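Local coordinates for protein sialidase B (Streptococcus pneumoniae serotype 4, PDB 4XJW) that cleaves terminal sialic acids from alpha-2,3-, alpha-2,6- and alpha-2,8-linked glycoconjugates as a family 33 glycosidase, and is an intramolecular trans-sialidase, at residues F191-Y205 against E640-L652. The protein carries 1 engineered substitution. Sequence-based numbering, arbitrary orientation.
Sequences FQLIFQSGDSTQANY and ELHLSNVVQYIDL
Q192 and Y649 form one antiparallel hydrogen-bonded pair along the outer side of strand 647-652, an outermost strand of its sheet, with Q192 N 2.8 Å from Y649 O and Y649 N 2.9 Å from Q192 O. Beyond it the chains part, and two waters lie between F195 O and V647 O, one of them taking the I194 N-H. The F191 ring lies flat on the Q648 amide, planes 8° apart, with Q648 OE1 3.4 Å from F191 CG. That amide is pinned at both ends: OE1 accepts from W96, and NE2 reaches back to N645 O. On Y649, CG stands anti to the backbone N (chi1 175°), which puts the ring alongside Q192; Q192 CG meets its edge 3.5 Å from Y649 CD2. Farther along, N645 OD1 takes the S197 N-H on a lone pair, in the carbonyl plane, at 2.9 Å and nearly straight (169°). In the conformer modelled here, S644 OG donates to N204 O (2.9 Å). The loop runs on to Y205, where strand 205-213 begins, so the first and last strands of the catalytic beta-propeller are brought together; V647 sits near R207, which probably binds the substrate. Direct and water-mediated polar bonds thus join the segments, with aromatic rings packed among them.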
# COMPACT_ATOMS: atom_id res chain seq x y z
N PHE A 191 -8.19 -6.05 -12.52
CA PHE A 191 -8.02 -5.99 -11.07
C PHE A 191 -9.30 -5.44 -10.43
O PHE A 191 -10.17 -4.89 -11.10
CB PHE A 191 -6.87 -5.03 -10.73
CG PHE A 191 -7.20 -3.59 -11.03
CD1 PHE A 191 -7.00 -3.06 -12.30
CD2 PHE A 191 -7.74 -2.76 -10.04
CE1 PHE A 191 -7.33 -1.74 -12.58
CE2 PHE A 191 -8.09 -1.45 -10.31
CZ PHE A 191 -7.87 -0.93 -11.59
N GLN A 192 -9.38 -5.56 -9.10
CA GLN A 192 -10.39 -4.84 -8.35
C GLN A 192 -9.78 -4.14 -7.14
O GLN A 192 -8.61 -4.36 -6.80
CB GLN A 192 -11.52 -5.79 -7.92
CG GLN A 192 -11.03 -6.99 -7.15
CD GLN A 192 -12.03 -8.15 -7.21
OE1 GLN A 192 -11.83 -9.15 -7.93
NE2 GLN A 192 -13.09 -8.04 -6.44
N LEU A 193 -10.57 -3.26 -6.53
CA LEU A 193 -10.14 -2.57 -5.33
C LEU A 193 -10.86 -3.14 -4.11
O LEU A 193 -12.07 -3.38 -4.14
CB LEU A 193 -10.38 -1.05 -5.44
CG LEU A 193 -9.67 -0.31 -6.57
CD1 LEU A 193 -10.04 1.17 -6.55
CD2 LEU A 193 -8.17 -0.51 -6.44
N ILE A 194 -10.10 -3.39 -3.05
CA ILE A 194 -10.64 -3.76 -1.76
C ILE A 194 -10.75 -2.51 -0.88
O ILE A 194 -11.84 -2.17 -0.39
CB ILE A 194 -9.78 -4.83 -1.06
CG1 ILE A 194 -9.68 -6.08 -1.94
CG2 ILE A 194 -10.38 -5.20 0.30
CD1 ILE A 194 -8.80 -7.17 -1.39
N PHE A 195 -9.63 -1.84 -0.67
CA PHE A 195 -9.57 -0.56 0.03
C PHE A 195 -9.42 0.53 -1.01
O PHE A 195 -8.70 0.35 -2.00
CB PHE A 195 -8.36 -0.56 0.98
CG PHE A 195 -8.36 -1.72 1.94
CD1 PHE A 195 -9.12 -1.67 3.11
CD2 PHE A 195 -7.61 -2.86 1.67
CE1 PHE A 195 -9.16 -2.74 4.00
CE2 PHE A 195 -7.62 -3.95 2.57
CZ PHE A 195 -8.38 -3.88 3.74
N GLN A 196 -10.10 1.65 -0.83
CA GLN A 196 -10.00 2.70 -1.85
C GLN A 196 -10.32 4.06 -1.27
O GLN A 196 -11.00 4.16 -0.26
CB GLN A 196 -10.93 2.40 -3.03
CG GLN A 196 -12.41 2.32 -2.65
CD GLN A 196 -13.18 1.39 -3.56
OE1 GLN A 196 -13.42 1.70 -4.72
NE2 GLN A 196 -13.56 0.22 -3.04
N SER A 197 -9.80 5.11 -1.90
CA SER A 197 -10.06 6.48 -1.46
C SER A 197 -11.54 6.78 -1.34
O SER A 197 -12.32 6.51 -2.25
CB SER A 197 -9.43 7.46 -2.44
OG SER A 197 -8.04 7.30 -2.50
N GLY A 198 -11.94 7.35 -0.20
CA GLY A 198 -13.32 7.75 -0.01
C GLY A 198 -14.18 6.68 0.63
O GLY A 198 -15.38 6.88 0.88
N ASP A 199 -13.57 5.53 0.90
CA ASP A 199 -14.27 4.50 1.66
C ASP A 199 -14.41 4.83 3.15
O ASP A 199 -14.07 5.93 3.59
CB ASP A 199 -13.68 3.09 1.41
CG ASP A 199 -12.30 2.88 2.05
OD1 ASP A 199 -11.86 3.70 2.87
OD2 ASP A 199 -11.67 1.83 1.74
N SER A 200 -14.90 3.86 3.92
CA SER A 200 -15.16 4.05 5.34
C SER A 200 -13.94 4.45 6.18
O SER A 200 -14.10 4.98 7.28
CB SER A 200 -15.74 2.77 5.93
OG SER A 200 -14.86 1.69 5.69
N THR A 201 -12.73 4.17 5.69
CA THR A 201 -11.53 4.51 6.45
C THR A 201 -11.23 6.00 6.41
O THR A 201 -10.62 6.55 7.33
CB THR A 201 -10.26 3.77 5.96
OG1 THR A 201 -9.87 4.23 4.66
CG2 THR A 201 -10.48 2.26 5.93
N GLN A 202 -11.69 6.65 5.33
CA GLN A 202 -11.38 8.05 5.03
C GLN A 202 -9.88 8.33 4.91
O GLN A 202 -9.45 9.49 4.94
CB GLN A 202 -12.06 9.00 6.02
CG GLN A 202 -13.58 9.00 5.85
CD GLN A 202 -14.03 9.61 4.53
OE1 GLN A 202 -14.46 8.89 3.61
NE2 GLN A 202 -13.97 10.93 4.44
N ALA A 203 -9.09 7.28 4.74
CA ALA A 203 -7.70 7.51 4.35
C ALA A 203 -7.63 7.61 2.85
O ALA A 203 -8.29 6.85 2.13
CB ALA A 203 -6.81 6.38 4.84
N ASN A 204 -6.83 8.53 2.36
CA ASN A 204 -6.66 8.68 0.93
C ASN A 204 -5.58 7.76 0.38
O ASN A 204 -5.44 7.62 -0.84
CB ASN A 204 -6.36 10.14 0.57
CG ASN A 204 -6.68 10.48 -0.88
OD1 ASN A 204 -7.57 9.89 -1.51
ND2 ASN A 204 -5.96 11.46 -1.43
N TYR A 205 -4.82 7.11 1.27
CA TYR A 205 -3.67 6.28 0.85
C TYR A 205 -3.66 4.95 1.59
O TYR A 205 -4.14 4.86 2.71
CB TYR A 205 -2.35 7.04 1.07
CG TYR A 205 -2.41 8.41 0.45
CD1 TYR A 205 -2.17 8.60 -0.92
CD2 TYR A 205 -2.80 9.51 1.21
CE1 TYR A 205 -2.28 9.85 -1.50
CE2 TYR A 205 -2.91 10.76 0.64
CZ TYR A 205 -2.66 10.93 -0.70
OH TYR A 205 -2.79 12.17 -1.25
N GLU A 640 7.12 8.70 -6.82
CA GLU A 640 5.82 8.03 -6.81
C GLU A 640 5.15 8.01 -5.44
O GLU A 640 4.35 7.13 -5.15
CB GLU A 640 5.94 6.61 -7.42
CG GLU A 640 6.54 6.64 -8.83
CD GLU A 640 6.31 5.39 -9.66
OE1 GLU A 640 5.67 4.42 -9.15
OE2 GLU A 640 6.76 5.39 -10.83
N LEU A 641 5.51 8.98 -4.59
CA LEU A 641 4.87 9.16 -3.29
C LEU A 641 3.43 9.60 -3.47
O LEU A 641 3.09 10.24 -4.47
CB LEU A 641 5.60 10.25 -2.50
CG LEU A 641 7.09 10.00 -2.27
CD1 LEU A 641 7.68 11.22 -1.62
CD2 LEU A 641 7.27 8.80 -1.36
N HIS A 642 2.58 9.23 -2.52
CA HIS A 642 1.25 9.83 -2.40
C HIS A 642 0.34 9.58 -3.61
O HIS A 642 -0.26 10.53 -4.15
CB HIS A 642 1.35 11.34 -2.11
CG HIS A 642 2.42 11.68 -1.11
ND1 HIS A 642 2.68 10.90 -0.00
CD2 HIS A 642 3.33 12.68 -1.09
CE1 HIS A 642 3.69 11.42 0.67
NE2 HIS A 642 4.09 12.51 0.04
N LEU A 643 0.25 8.32 -4.01
CA LEU A 643 -0.64 7.91 -5.09
C LEU A 643 -1.83 7.20 -4.49
O LEU A 643 -1.66 6.37 -3.60
CB LEU A 643 0.06 6.96 -6.07
CG LEU A 643 1.40 7.41 -6.64
CD1 LEU A 643 2.02 6.30 -7.49
CD2 LEU A 643 1.27 8.69 -7.44
N SER A 644 -3.01 7.51 -5.01
CA SER A 644 -4.23 6.86 -4.55
C SER A 644 -4.63 5.66 -5.41
O SER A 644 -4.44 5.64 -6.63
CB SER A 644 -5.37 7.86 -4.48
OG SER A 644 -5.10 8.84 -3.50
N ASN A 645 -5.19 4.65 -4.75
CA ASN A 645 -5.79 3.49 -5.42
C ASN A 645 -4.80 2.72 -6.28
O ASN A 645 -5.12 2.29 -7.40
CB ASN A 645 -7.02 3.92 -6.23
CG ASN A 645 -8.19 4.31 -5.36
OD1 ASN A 645 -8.08 4.32 -4.14
ND2 ASN A 645 -9.31 4.65 -5.99
N VAL A 646 -3.61 2.52 -5.72
CA VAL A 646 -2.58 1.69 -6.36
C VAL A 646 -2.43 0.31 -5.72
O VAL A 646 -1.78 -0.56 -6.29
CB VAL A 646 -1.22 2.42 -6.40
CG1 VAL A 646 -1.28 3.57 -7.41
CG2 VAL A 646 -0.83 2.92 -4.99
N VAL A 647 -3.04 0.10 -4.54
CA VAL A 647 -3.09 -1.24 -3.94
C VAL A 647 -4.30 -1.93 -4.57
O VAL A 647 -5.44 -1.49 -4.41
CB VAL A 647 -3.23 -1.20 -2.41
CG1 VAL A 647 -3.36 -2.62 -1.84
CG2 VAL A 647 -2.02 -0.50 -1.77
N GLN A 648 -4.02 -2.97 -5.34
CA GLN A 648 -5.01 -3.63 -6.19
C GLN A 648 -4.99 -5.13 -6.03
O GLN A 648 -3.97 -5.72 -5.64
CB GLN A 648 -4.73 -3.25 -7.65
CG GLN A 648 -4.83 -1.76 -7.91
CD GLN A 648 -4.53 -1.36 -9.33
OE1 GLN A 648 -4.17 -2.19 -10.17
NE2 GLN A 648 -4.68 -0.06 -9.62
N TYR A 649 -6.13 -5.75 -6.31
CA TYR A 649 -6.34 -7.19 -6.12
C TYR A 649 -6.60 -7.89 -7.46
O TYR A 649 -7.44 -7.45 -8.26
CB TYR A 649 -7.54 -7.42 -5.19
CG TYR A 649 -7.90 -8.89 -5.01
CD1 TYR A 649 -7.18 -9.69 -4.14
CD2 TYR A 649 -8.96 -9.47 -5.73
CE1 TYR A 649 -7.50 -11.04 -3.97
CE2 TYR A 649 -9.28 -10.83 -5.57
CZ TYR A 649 -8.54 -11.60 -4.69
OH TYR A 649 -8.82 -12.94 -4.50
N ILE A 650 -5.89 -8.99 -7.69
CA ILE A 650 -6.14 -9.82 -8.87
C ILE A 650 -6.35 -11.28 -8.47
O ILE A 650 -5.92 -11.71 -7.40
CB ILE A 650 -5.02 -9.73 -9.91
CG1 ILE A 650 -3.68 -10.17 -9.31
CG2 ILE A 650 -4.91 -8.30 -10.48
CD1 ILE A 650 -2.56 -10.32 -10.32
N ASP A 651 -7.00 -12.03 -9.36
CA ASP A 651 -7.24 -13.46 -9.18
C ASP A 651 -6.50 -14.22 -10.28
O ASP A 651 -6.67 -13.91 -11.46
CB ASP A 651 -8.75 -13.73 -9.27
CG ASP A 651 -9.10 -15.21 -9.12
OD1 ASP A 651 -8.96 -15.96 -10.11
OD2 ASP A 651 -9.55 -15.60 -8.02
N LEU A 652 -5.69 -15.19 -9.90
CA LEU A 652 -4.95 -16.00 -10.87
C LEU A 652 -5.22 -17.48 -10.67
O LEU A 652 -5.54 -17.93 -9.56
CB LEU A 652 -3.46 -15.72 -10.76
CG LEU A 652 -3.01 -14.30 -11.13
CD1 LEU A 652 -1.56 -14.07 -10.70
CD2 LEU A 652 -3.18 -14.08 -12.62
O HOH W 1 -9.67 -8.84 -9.44
O HOH W 2 -7.49 -2.08 -2.76
O HOH W 3 -6.13 1.04 -3.24
O HOH W 4 -11.76 5.77 -4.80
O HOH W 5 -5.94 5.12 -2.06
O HOH W 6 -1.44 12.87 -3.38